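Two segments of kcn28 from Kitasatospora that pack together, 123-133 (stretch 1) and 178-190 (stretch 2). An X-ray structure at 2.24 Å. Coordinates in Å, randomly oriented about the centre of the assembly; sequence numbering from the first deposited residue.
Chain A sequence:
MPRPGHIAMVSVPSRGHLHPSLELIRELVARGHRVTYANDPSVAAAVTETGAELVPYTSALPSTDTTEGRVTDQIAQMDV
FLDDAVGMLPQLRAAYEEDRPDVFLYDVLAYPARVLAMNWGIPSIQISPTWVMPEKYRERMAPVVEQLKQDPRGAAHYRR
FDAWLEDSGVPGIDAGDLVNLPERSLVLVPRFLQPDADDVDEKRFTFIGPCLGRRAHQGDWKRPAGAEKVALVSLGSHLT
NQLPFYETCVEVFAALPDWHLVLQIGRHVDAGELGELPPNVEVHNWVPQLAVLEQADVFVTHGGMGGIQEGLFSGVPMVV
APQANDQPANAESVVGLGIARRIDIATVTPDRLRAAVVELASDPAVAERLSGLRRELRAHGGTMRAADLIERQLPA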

ATOM      1  N   PRO A 123       0.423  11.912 -22.273  1.00 28.48           N
ATOM      2  CA  PRO A 123      -0.008  12.187 -20.895  1.00 28.03           C
ATOM      3  C   PRO A 123       0.253  10.996 -19.983  1.00 29.95           C
ATOM      4  O   PRO A 123       0.226   9.838 -20.408  1.00 31.69           O
ATOM      5  CB  PRO A 123      -1.510  12.474 -21.031  1.00 28.13           C
ATOM      6  CG  PRO A 123      -1.908  11.918 -22.358  1.00 30.34           C
ATOM      7  CD  PRO A 123      -0.691  11.935 -23.234  1.00 29.27           C
ATOM      8  N   SER A 124       0.540  11.303 -18.714  1.00 27.57           N
ATOM      9  CA  SER A 124       0.813  10.310 -17.686  1.00 27.48           C
ATOM     10  C   SER A 124      -0.027  10.585 -16.442  1.00 27.82           C
ATOM     11  O   SER A 124      -0.354  11.734 -16.133  1.00 28.20           O
ATOM     12  CB  SER A 124       2.302  10.294 -17.314  1.00 29.09           C
ATOM     13  OG  SER A 124       2.675  11.480 -16.632  1.00 29.95           O
ATOM     14  N   ILE A 125      -0.399   9.509 -15.748  1.00 27.92           N
ATOM     15  CA  ILE A 125      -1.173   9.578 -14.510  1.00 27.87           C
ATOM     16  C   ILE A 125      -0.508   8.683 -13.477  1.00 26.70           C
ATOM     17  O   ILE A 125      -0.340   7.482 -13.712  1.00 26.19           O
ATOM     18  CB  ILE A 125      -2.637   9.152 -14.709  1.00 27.58           C
ATOM     19  CG1 ILE A 125      -3.297   9.964 -15.820  1.00 25.31           C
ATOM     20  CG2 ILE A 125      -3.408   9.279 -13.397  1.00 25.19           C
ATOM     21  CD1 ILE A 125      -4.620   9.406 -16.256  1.00 25.32           C
ATOM     22  N   GLN A 126      -0.162   9.252 -12.327  1.00 26.50           N
ATOM     23  CA  GLN A 126       0.387   8.454 -11.242  1.00 29.79           C
ATOM     24  C   GLN A 126      -0.724   7.689 -10.532  1.00 31.04           C
ATOM     25  O   GLN A 126      -1.827   8.209 -10.332  1.00 32.84           O
ATOM     26  CB  GLN A 126       1.120   9.345 -10.244  1.00 31.62           C
ATOM     27  CG  GLN A 126       1.743   8.596  -9.081  1.00 31.31           C
ATOM     28  CD  GLN A 126       1.996   9.502  -7.892  1.00 32.02           C
ATOM     29  OE1 GLN A 126       1.056   9.982  -7.256  1.00 32.88           O
ATOM     30  NE2 GLN A 126       3.264   9.765  -7.603  1.00 31.01           N
ATOM     31  N   ILE A 127      -0.435   6.443 -10.170  1.00 30.61           N
ATOM     32  CA  ILE A 127      -1.322   5.615  -9.360  1.00 31.44           C
ATOM     33  C   ILE A 127      -0.625   5.406  -8.022  1.00 34.47           C
ATOM     34  O   ILE A 127       0.345   4.644  -7.933  1.00 39.97           O
ATOM     35  CB  ILE A 127      -1.639   4.275 -10.039  1.00 30.50           C
ATOM     36  CG1 ILE A 127      -2.044   4.492 -11.499  1.00 31.17           C
ATOM     37  CG2 ILE A 127      -2.752   3.542  -9.292  1.00 25.89           C
ATOM     38  CD1 ILE A 127      -3.406   5.141 -11.676  1.00 30.59           C
ATOM     39  N   SER A 128      -1.100   6.089  -6.979  1.00 32.17           N
ATOM     40  CA  SER A 128      -0.450   6.038  -5.673  1.00 30.70           C
ATOM     41  C   SER A 128      -1.159   5.043  -4.772  1.00 28.57           C
ATOM     42  O   SER A 128      -2.354   5.225  -4.488  1.00 27.32           O
ATOM     43  CB  SER A 128      -0.439   7.414  -5.024  1.00 31.85           C
ATOM     44  OG  SER A 128       0.085   7.328  -3.710  1.00 32.77           O
ATOM     45  N   PRO A 129      -0.479   3.998  -4.287  1.00 29.70           N
ATOM     46  CA  PRO A 129      -1.151   3.014  -3.425  1.00 29.44           C
ATOM     47  C   PRO A 129      -1.317   3.449  -1.980  1.00 31.31           C
ATOM     48  O   PRO A 129      -2.026   2.768  -1.225  1.00 33.79           O
ATOM     49  CB  PRO A 129      -0.223   1.798  -3.518  1.00 28.80           C
ATOM     50  CG  PRO A 129       1.131   2.405  -3.691  1.00 27.87           C
ATOM     51  CD  PRO A 129       0.915   3.617  -4.574  1.00 28.20           C
ATOM     52  N   THR A 130      -0.706   4.552  -1.569  1.00 32.41           N
ATOM     53  CA  THR A 130      -0.844   5.053  -0.210  1.00 35.24           C
ATOM     54  C   THR A 130      -0.916   6.574  -0.285  1.00 35.26           C
ATOM     55  O   THR A 130      -0.973   7.160  -1.370  1.00 34.90           O
ATOM     56  CB  THR A 130       0.299   4.551   0.685  1.00 36.55           C
ATOM     57  OG1 THR A 130       0.018   4.889   2.048  1.00 36.94           O
ATOM     58  CG2 THR A 130       1.623   5.181   0.278  1.00 37.37           C
ATOM     59  N   TRP A 131      -0.922   7.224   0.873  1.00 35.22           N
ATOM     60  CA  TRP A 131      -1.053   8.672   0.885  1.00 35.62           C
ATOM     61  C   TRP A 131       0.167   9.338   0.257  1.00 36.71           C
ATOM     62  O   TRP A 131       1.266   8.778   0.224  1.00 35.44           O
ATOM     63  CB  TRP A 131      -1.270   9.189   2.309  1.00 33.88           C
ATOM     64  CG  TRP A 131      -0.363   8.634   3.376  1.00 34.35           C
ATOM     65  CD1 TRP A 131      -0.613   7.560   4.182  1.00 33.83           C
ATOM     66  CD2 TRP A 131       0.917   9.147   3.784  1.00 34.36           C
ATOM     67  NE1 TRP A 131       0.430   7.365   5.054  1.00 32.11           N
ATOM     68  CE2 TRP A 131       1.382   8.324   4.832  1.00 32.90           C
ATOM     69  CE3 TRP A 131       1.715  10.216   3.360  1.00 35.40           C
ATOM     70  CZ2 TRP A 131       2.609   8.535   5.461  1.00 33.36           C
ATOM     71  CZ3 TRP A 131       2.936  10.426   3.989  1.00 34.31           C
ATOM     72  CH2 TRP A 131       3.368   9.588   5.026  1.00 34.41           C
ATOM     73  N   VAL A 132      -0.048  10.535  -0.274  1.00 38.84           N
ATOM     74  CA  VAL A 132       0.983  11.267  -0.977  1.00 42.72           C
ATOM     75  C   VAL A 132       1.588  12.312  -0.046  1.00 49.45           C
ATOM     76  O   VAL A 132       1.069  12.596   1.031  1.00 48.23           O
ATOM     77  CB  VAL A 132       0.435  11.924  -2.267  1.00 41.04           C
ATOM     78  CG1 VAL A 132      -0.096  10.862  -3.222  1.00 39.70           C
ATOM     79  CG2 VAL A 132      -0.646  12.943  -1.923  1.00 40.38           C
ATOM     80  N   MET A 133       2.704  12.901  -0.469  1.00 58.48           N
ATOM     81  CA  MET A 133       3.396  13.914   0.321  1.00 67.45           C
ATOM     82  C   MET A 133       3.159  15.266  -0.326  1.00 74.25           C
ATOM     83  O   MET A 133       3.789  15.583  -1.347  1.00 73.09           O
ATOM     84  CB  MET A 133       4.894  13.621   0.399  1.00 68.43           C
ATOM     85  CG  MET A 133       5.438  12.925  -0.828  1.00 69.55           C
ATOM     86  SD  MET A 133       6.119  11.319  -0.396  1.00 71.57           S
ATOM     87  CE  MET A 133       6.051  11.452   1.374  1.00 71.44           C
ATOM     88  N   LEU A 178       9.493  15.514 -10.079  1.00 41.93           N
ATOM     89  CA  LEU A 178       9.426  14.181 -10.652  1.00 41.53           C
ATOM     90  C   LEU A 178       9.452  13.200  -9.491  1.00 47.19           C
ATOM     91  O   LEU A 178      10.278  13.347  -8.592  1.00 54.78           O
ATOM     92  CB  LEU A 178      10.618  13.969 -11.591  1.00 37.47           C
ATOM     93  CG  LEU A 178      10.869  12.752 -12.496  1.00 33.97           C
ATOM     94  CD1 LEU A 178      11.381  11.568 -11.719  1.00 32.79           C
ATOM     95  CD2 LEU A 178       9.660  12.365 -13.316  1.00 31.57           C
ATOM     96  N   VAL A 179       8.503  12.259  -9.475  1.00 44.14           N
ATOM     97  CA  VAL A 179       8.264  11.270  -8.410  1.00 43.95           C
ATOM     98  C   VAL A 179       7.126  11.722  -7.499  1.00 43.33           C
ATOM     99  O   VAL A 179       6.100  11.042  -7.400  1.00 41.95           O
ATOM    100  CB  VAL A 179       9.496  10.938  -7.536  1.00 42.50           C
ATOM    101  CG1 VAL A 179       9.088  10.050  -6.357  1.00 40.97           C
ATOM    102  CG2 VAL A 179      10.604  10.278  -8.338  1.00 41.88           C
ATOM    103  N   ASN A 180       7.302  12.849  -6.800  1.00 42.87           N
ATOM    104  CA  ASN A 180       6.366  13.241  -5.750  1.00 42.61           C
ATOM    105  C   ASN A 180       5.474  14.429  -6.104  1.00 40.05           C
ATOM    106  O   ASN A 180       4.590  14.772  -5.311  1.00 39.20           O
ATOM    107  CB  ASN A 180       7.115  13.520  -4.442  1.00 45.67           C
ATOM    108  CG  ASN A 180       7.583  12.245  -3.763  1.00 47.55           C
ATOM    109  OD1 ASN A 180       6.947  11.199  -3.892  1.00 48.59           O
ATOM    110  ND2 ASN A 180       8.680  12.328  -3.021  1.00 48.08           N
ATOM    111  N   LEU A 181       5.653  15.045  -7.271  1.00 38.87           N
ATOM    112  CA  LEU A 181       4.731  16.061  -7.785  1.00 37.63           C
ATOM    113  C   LEU A 181       4.288  15.659  -9.190  1.00 35.71           C
ATOM    114  O   LEU A 181       4.643  16.308 -10.179  1.00 35.53           O
ATOM    115  CB  LEU A 181       5.387  17.442  -7.794  1.00 38.58           C
ATOM    116  CG  LEU A 181       4.488  18.629  -8.143  1.00 38.70           C
ATOM    117  CD1 LEU A 181       3.590  18.978  -6.969  1.00 36.51           C
ATOM    118  CD2 LEU A 181       5.307  19.837  -8.607  1.00 38.70           C
ATOM    119  N   PRO A 182       3.483  14.604  -9.306  1.00 34.55           N
ATOM    120  CA  PRO A 182       3.061  14.141 -10.634  1.00 35.23           C
ATOM    121  C   PRO A 182       2.157  15.151 -11.325  1.00 37.22           C
ATOM    122  O   PRO A 182       1.555  16.022 -10.700  1.00 37.66           O
ATOM    123  CB  PRO A 182       2.301  12.846 -10.327  1.00 34.67           C
ATOM    124  CG  PRO A 182       1.800  13.037  -8.936  1.00 33.99           C
ATOM    125  CD  PRO A 182       2.878  13.804  -8.227  1.00 34.85           C
ATOM    126  N   GLU A 183       2.077  15.028 -12.650  1.00 40.46           N
ATOM    127  CA  GLU A 183       1.159  15.869 -13.414  1.00 44.09           C
ATOM    128  C   GLU A 183      -0.287  15.596 -13.020  1.00 40.27           C
ATOM    129  O   GLU A 183      -1.080  16.523 -12.823  1.00 39.30           O
ATOM    130  CB  GLU A 183       1.350  15.633 -14.910  1.00 51.78           C
ATOM    131  CG  GLU A 183       0.495  16.525 -15.798  1.00 59.26           C
ATOM    132  CD  GLU A 183       1.149  17.861 -16.111  1.00 67.74           C
ATOM    133  OE1 GLU A 183       2.336  17.860 -16.499  1.00 72.99           O
ATOM    134  OE2 GLU A 183       0.474  18.907 -15.991  1.00 72.36           O
ATOM    135  N   ARG A 184      -0.649  14.323 -12.919  1.00 38.27           N
ATOM    136  CA  ARG A 184      -1.959  13.894 -12.461  1.00 38.56           C
ATOM    137  C   ARG A 184      -1.756  12.668 -11.592  1.00 32.82           C
ATOM    138  O   ARG A 184      -0.867  11.854 -11.858  1.00 30.62           O
ATOM    139  CB  ARG A 184      -2.897  13.566 -13.633  1.00 43.83           C
ATOM    140  CG  ARG A 184      -3.344  14.779 -14.419  1.00 49.83           C
ATOM    141  CD  ARG A 184      -3.971  14.405 -15.754  1.00 54.08           C
ATOM    142  NE  ARG A 184      -4.157  15.581 -16.601  1.00 57.99           N
ATOM    143  CZ  ARG A 184      -5.120  16.480 -16.422  1.00 61.13           C
ATOM    144  NH1 ARG A 184      -5.986  16.338 -15.424  1.00 61.19           N
ATOM    145  NH2 ARG A 184      -5.219  17.525 -17.235  1.00 63.08           N
ATOM    146  N   SER A 185      -2.568  12.532 -10.552  1.00 29.25           N
ATOM    147  CA  SER A 185      -2.382  11.409  -9.649  1.00 28.52           C
ATOM    148  C   SER A 185      -3.721  10.903  -9.150  1.00 28.51           C
ATOM    149  O   SER A 185      -4.586  11.692  -8.760  1.00 30.07           O
ATOM    150  CB  SER A 185      -1.493  11.799  -8.468  1.00 27.13           C
ATOM    151  OG  SER A 185      -1.434  10.749  -7.522  1.00 26.94           O
ATOM    152  N   LEU A 186      -3.878   9.586  -9.166  1.00 28.42           N
ATOM    153  CA  LEU A 186      -5.011   8.918  -8.542  1.00 28.78           C
ATOM    154  C   LEU A 186      -4.500   8.327  -7.237  1.00 27.81           C
ATOM    155  O   LEU A 186      -3.680   7.402  -7.248  1.00 26.36           O
ATOM    156  CB  LEU A 186      -5.595   7.840  -9.454  1.00 29.84           C
ATOM    157  CG  LEU A 186      -6.170   8.316 -10.788  1.00 31.10           C
ATOM    158  CD1 LEU A 186      -6.691   7.141 -11.589  1.00 30.22           C
ATOM    159  CD2 LEU A 186      -7.263   9.342 -10.564  1.00 32.31           C
ATOM    160  N   VAL A 187      -4.949   8.886  -6.119  1.00 25.71           N
ATOM    161  CA  VAL A 187      -4.509   8.451  -4.799  1.00 25.50           C
ATOM    162  C   VAL A 187      -5.522   7.425  -4.311  1.00 27.71           C
ATOM    163  O   VAL A 187      -6.677   7.759  -4.036  1.00 28.15           O
ATOM    164  CB  VAL A 187      -4.384   9.630  -3.829  1.00 25.98           C
ATOM    165  CG1 VAL A 187      -3.691   9.198  -2.545  1.00 26.02           C
ATOM    166  CG2 VAL A 187      -3.634  10.779  -4.484  1.00 25.60           C
ATOM    167  N   LEU A 188      -5.086   6.178  -4.177  1.00 29.49           N
ATOM    168  CA  LEU A 188      -5.994   5.069  -3.906  1.00 31.70           C
ATOM    169  C   LEU A 188      -6.287   4.923  -2.419  1.00 33.28           C
ATOM    170  O   LEU A 188      -6.337   3.811  -1.893  1.00 33.92           O
ATOM    171  CB  LEU A 188      -5.384   3.792  -4.474  1.00 32.10           C
ATOM    172  CG  LEU A 188      -5.328   3.732  -6.007  1.00 31.07           C
ATOM    173  CD1 LEU A 188      -5.199   2.301  -6.521  1.00 29.83           C
ATOM    174  CD2 LEU A 188      -6.524   4.439  -6.636  1.00 30.67           C
ATOM    175  N   VAL A 189      -6.452   6.039  -1.714  1.00 34.05           N
ATOM    176  CA  VAL A 189      -6.853   6.042  -0.308  1.00 35.35           C
ATOM    177  C   VAL A 189      -7.938   7.094  -0.130  1.00 34.40           C
ATOM    178  O   VAL A 189      -8.043   8.036  -0.930  1.00 32.08           O
ATOM    179  CB  VAL A 189      -5.653   6.320   0.634  1.00 38.09           C
ATOM    180  CG1 VAL A 189      -4.471   5.417   0.313  1.00 40.25           C
ATOM    181  CG2 VAL A 189      -5.234   7.771   0.553  1.00 38.78           C
ATOM    182  N   PRO A 190      -8.791   6.943   0.882  1.00 35.80           N
ATOM    183  CA  PRO A 190      -9.751   8.009   1.194  1.00 36.54           C
ATOM    184  C   PRO A 190      -9.041   9.213   1.792  1.00 36.92           C
ATOM    185  O   PRO A 190      -7.937   9.108   2.330  1.00 36.37           O
ATOM    186  CB  PRO A 190     -10.693   7.359   2.212  1.00 36.31           C
ATOM    187  CG  PRO A 190      -9.886   6.261   2.824  1.00 36.19           C
ATOM    188  CD  PRO A 190      -8.970   5.763   1.745  1.00 35.32           C
TER
HETATM  189  O   HOH W   1       2.370  12.491 -14.023  1.00 34.48           O
HETATM  190  O   HOH W   2       3.562  13.282  -3.729  1.00 40.51           O

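Four backbone hydrogen bonds join the two stretches. Gln126 N donates to Arg184 O at 2.7 Å, and Leu186 N donates to Gln126 O at 2.7 Å. Ser128 N then donates to Leu186 O at 2.9 Å, and Leu188 N donates to Ser128 O at 2.9 Å. All four are nearly linear. They hold together strands 124-128 and 185-187, which lie side by side and run parallel. The strand axes differ by 17° and come within 4.6 Å. This alternation is typical of parallel pairing: Gln126 and Ser128 use both their amide and carbonyl groups across the gap. A CA-H...O contact adds to the ladder, with Ser185 CA 3.3 Å from Gln126 O.

Gln126 and Ser185 are paired in register, so their side chains leave the same face of the sheet. There Ser185 OG donates a short hydrogen bond to Gln126 OE1, at 2.6 Å. The same OE1 atom of Gln126 lies 3.6 Å from Pro182 CG. Ser128 and Val187 share this face. Ser128 OG turns back to its own stretch and donates to Thr130 O at 2.6 Å.

The other face carries Ile127 and Leu186, whose CD1 atoms meet at 3.8 Å. Ile127 CG2 also packs 3.9 Å from Leu188 CD1. Ile125 CG2 lies 3.9 Å from Leu186 CG, so Leu186 contacts both isoleucines. These are apolar contacts between carbon atoms at van der Waals distance, and all of these residues are buried.

Beyond the strand, stretch 1 curls over Val187. Val132 CG1 meets Val187 CG2 at 3.8 Å, while Thr130 O lies 3.6 Å from Val187 CG1. Val189 CG1 approaches Thr130 CA at 3.7 Å.

Water bridges two outlying points. Water 1 lies 2.8 Å from Ser124 OG and accepts from Glu183 N at 2.9 Å. Water 2 donates to Asn180 O at 2.4 Å and accepts a weak bond from Met133 N at 3.4 Å.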